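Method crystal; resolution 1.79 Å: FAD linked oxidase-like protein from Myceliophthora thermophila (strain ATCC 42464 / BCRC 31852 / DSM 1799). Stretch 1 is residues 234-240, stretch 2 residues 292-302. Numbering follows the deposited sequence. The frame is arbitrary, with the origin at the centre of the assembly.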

# COMPACT_ATOMS: atom_id res chain seq x y z
N VAL A 234 18.60 0.20 -14.03
CA VAL A 234 18.28 -0.63 -12.87
C VAL A 234 18.39 -2.10 -13.29
O VAL A 234 18.16 -2.44 -14.46
CB VAL A 234 16.89 -0.34 -12.30
CG1 VAL A 234 16.81 1.11 -11.83
CG2 VAL A 234 15.79 -0.64 -13.32
N THR A 235 18.77 -2.96 -12.36
CA THR A 235 19.06 -4.33 -12.68
C THR A 235 18.19 -5.23 -11.81
O THR A 235 18.31 -5.22 -10.60
CB THR A 235 20.54 -4.61 -12.45
OG1 THR A 235 21.31 -3.70 -13.25
CG2 THR A 235 20.88 -6.06 -12.83
N SER A 236 17.29 -5.97 -12.44
CA SER A 236 16.49 -6.93 -11.69
C SER A 236 17.27 -8.22 -11.60
O SER A 236 18.14 -8.50 -12.42
CB SER A 236 15.13 -7.15 -12.35
OG SER A 236 15.25 -7.69 -13.65
N TYR A 237 16.98 -9.00 -10.57
CA TYR A 237 17.68 -10.27 -10.37
C TYR A 237 16.90 -11.14 -9.42
O TYR A 237 16.01 -10.66 -8.71
CB TYR A 237 19.09 -10.02 -9.79
CG TYR A 237 19.08 -9.32 -8.45
CD1 TYR A 237 18.97 -7.93 -8.37
CD2 TYR A 237 19.18 -10.04 -7.26
CE1 TYR A 237 18.96 -7.28 -7.15
CE2 TYR A 237 19.16 -9.40 -6.02
CZ TYR A 237 19.06 -8.03 -5.97
OH TYR A 237 19.03 -7.37 -4.77
N GLU A 238 17.26 -12.41 -9.39
CA GLU A 238 16.63 -13.37 -8.52
C GLU A 238 17.69 -14.25 -7.87
O GLU A 238 18.78 -14.46 -8.42
CB GLU A 238 15.66 -14.22 -9.33
CG GLU A 238 14.41 -13.46 -9.68
CD GLU A 238 13.63 -14.01 -10.86
OE1 GLU A 238 13.78 -15.20 -11.21
OE2 GLU A 238 12.82 -13.22 -11.41
N ILE A 239 17.36 -14.74 -6.68
CA ILE A 239 18.19 -15.74 -6.01
C ILE A 239 17.25 -16.78 -5.49
O ILE A 239 16.50 -16.52 -4.55
CB ILE A 239 19.01 -15.17 -4.83
CG1 ILE A 239 19.88 -13.99 -5.29
CG2 ILE A 239 19.84 -16.27 -4.19
CD1 ILE A 239 20.38 -13.11 -4.16
N ASN A 240 17.28 -17.96 -6.11
CA ASN A 240 16.43 -19.05 -5.68
C ASN A 240 16.93 -19.61 -4.36
O ASN A 240 18.14 -19.76 -4.16
CB ASN A 240 16.35 -20.15 -6.74
CG ASN A 240 15.52 -19.73 -7.93
OD1 ASN A 240 14.47 -19.10 -7.76
ND2 ASN A 240 15.96 -20.08 -9.12
N ALA A 292 27.80 -3.76 -11.07
CA ALA A 292 27.73 -3.15 -9.74
C ALA A 292 26.89 -4.02 -8.81
O ALA A 292 27.25 -4.25 -7.65
CB ALA A 292 27.17 -1.73 -9.84
N LEU A 293 25.78 -4.54 -9.33
CA LEU A 293 24.96 -5.50 -8.57
C LEU A 293 25.78 -6.72 -8.13
O LEU A 293 25.76 -7.10 -6.96
CB LEU A 293 23.77 -5.97 -9.40
CG LEU A 293 23.07 -7.23 -8.89
CD1 LEU A 293 22.43 -6.95 -7.54
CD2 LEU A 293 22.05 -7.76 -9.88
N LYS A 294 26.48 -7.34 -9.08
CA LYS A 294 27.20 -8.58 -8.80
C LYS A 294 28.16 -8.38 -7.64
O LYS A 294 28.24 -9.22 -6.74
CB LYS A 294 27.95 -9.05 -10.05
CG LYS A 294 27.06 -9.58 -11.17
CD LYS A 294 27.88 -9.91 -12.42
CE LYS A 294 26.99 -10.35 -13.57
NZ LYS A 294 26.51 -11.75 -13.41
N THR A 295 28.88 -7.27 -7.66
CA THR A 295 29.82 -6.92 -6.60
C THR A 295 29.08 -6.69 -5.28
O THR A 295 29.49 -7.17 -4.22
CB THR A 295 30.62 -5.66 -7.00
OG1 THR A 295 31.36 -5.92 -8.20
CG2 THR A 295 31.60 -5.25 -5.90
N ALA A 296 27.96 -5.98 -5.35
CA ALA A 296 27.17 -5.66 -4.16
C ALA A 296 26.53 -6.88 -3.50
O ALA A 296 26.39 -6.93 -2.28
CB ALA A 296 26.09 -4.64 -4.54
N ILE A 297 26.14 -7.86 -4.30
CA ILE A 297 25.37 -9.00 -3.81
C ILE A 297 26.26 -10.17 -3.39
O ILE A 297 25.80 -11.10 -2.75
CB ILE A 297 24.34 -9.46 -4.88
CG1 ILE A 297 23.24 -10.35 -4.28
CG2 ILE A 297 25.02 -10.18 -6.04
CD1 ILE A 297 22.33 -9.65 -3.32
N GLN A 298 27.55 -10.13 -3.73
CA GLN A 298 28.41 -11.26 -3.45
C GLN A 298 28.45 -11.71 -1.98
O GLN A 298 28.36 -12.90 -1.71
CB GLN A 298 29.83 -11.02 -3.99
CG GLN A 298 30.73 -12.24 -3.87
CD GLN A 298 30.16 -13.48 -4.56
OE1 GLN A 298 29.55 -13.38 -5.63
NE2 GLN A 298 30.34 -14.64 -3.93
N PRO A 299 28.59 -10.77 -1.02
CA PRO A 299 28.60 -11.19 0.39
C PRO A 299 27.36 -11.98 0.82
O PRO A 299 27.49 -12.97 1.55
CB PRO A 299 28.69 -9.86 1.14
CG PRO A 299 29.47 -8.99 0.22
CD PRO A 299 28.99 -9.36 -1.16
N LEU A 300 26.18 -11.56 0.36
CA LEU A 300 24.97 -12.32 0.63
C LEU A 300 24.99 -13.71 0.00
O LEU A 300 24.58 -14.69 0.64
CB LEU A 300 23.73 -11.58 0.12
CG LEU A 300 22.40 -12.26 0.50
CD1 LEU A 300 22.34 -12.50 2.01
CD2 LEU A 300 21.19 -11.49 0.00
N LEU A 301 25.43 -13.80 -1.25
CA LEU A 301 25.49 -15.08 -1.95
C LEU A 301 26.39 -16.08 -1.21
O LEU A 301 26.04 -17.25 -1.06
CB LEU A 301 25.98 -14.91 -3.39
CG LEU A 301 25.13 -14.10 -4.39
CD1 LEU A 301 25.86 -14.08 -5.73
CD2 LEU A 301 23.72 -14.66 -4.55
N ALA A 302 27.53 -15.60 -0.72
CA ALA A 302 28.47 -16.42 0.05
C ALA A 302 27.84 -16.85 1.37
O ALA A 302 27.99 -17.99 1.80
CB ALA A 302 29.76 -15.65 0.30

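Helix 292-302 packs across strand 234-240 with their N-to-C directions 44° apart and their axes 10.1 Å apart at closest approach, a spacing filled by side chains. No hydrogen bond crosses between the two; the contact is apolar and buries 288 Å², both sides summed. On the strand, the alternation of side chains directs T235, Y237 and I239 toward the helix, while S236 points away. A292, at the start of the helical stretch, points sideways and makes no contact, but its O accepts a hydrogen bond from A296 N (3.0 Å). L293 follows and has more of its surface covered than any other residue here. Its t, p rotamer brings both methyls to the strand: CD2 lies 3.6 Å from T235 CG2 and 3.4 Å from Y237 CD1, while CD1 sits over one face of the Y237 ring, 3.8 Å from the ring centroid and 23° off the normal, a CH-pi contact. T235 thus offers its methyl to the helix, its OG1 being hydrogen-bonded elsewhere in the structure. K294, T295 and A296 pass without touching the strand. One turn after L293, I297 points toward the strand again, its N bonded to L293 O (2.8 Å). Its CD1 approaches Y237 CE2 at 4.2 Å, obliquely to the ring, and its CG1 lies 4.0 Å from I239 CD1, so I297 bridges two successive inward-facing strand residues. At P299 the helix is kinked: proline has no amide hydrogen to give, and L300 N also lacks a bond to the preceding turn. L300 points toward the strand but adds little. Regular bonding resumes with L301 N to I297 O (3.1 Å). L301 starts sideways, yet its m, t side chain carries CD2 to 3.7 Å from I239 CD1, the same methyl that meets I297. A302 lies beyond reach of the strand.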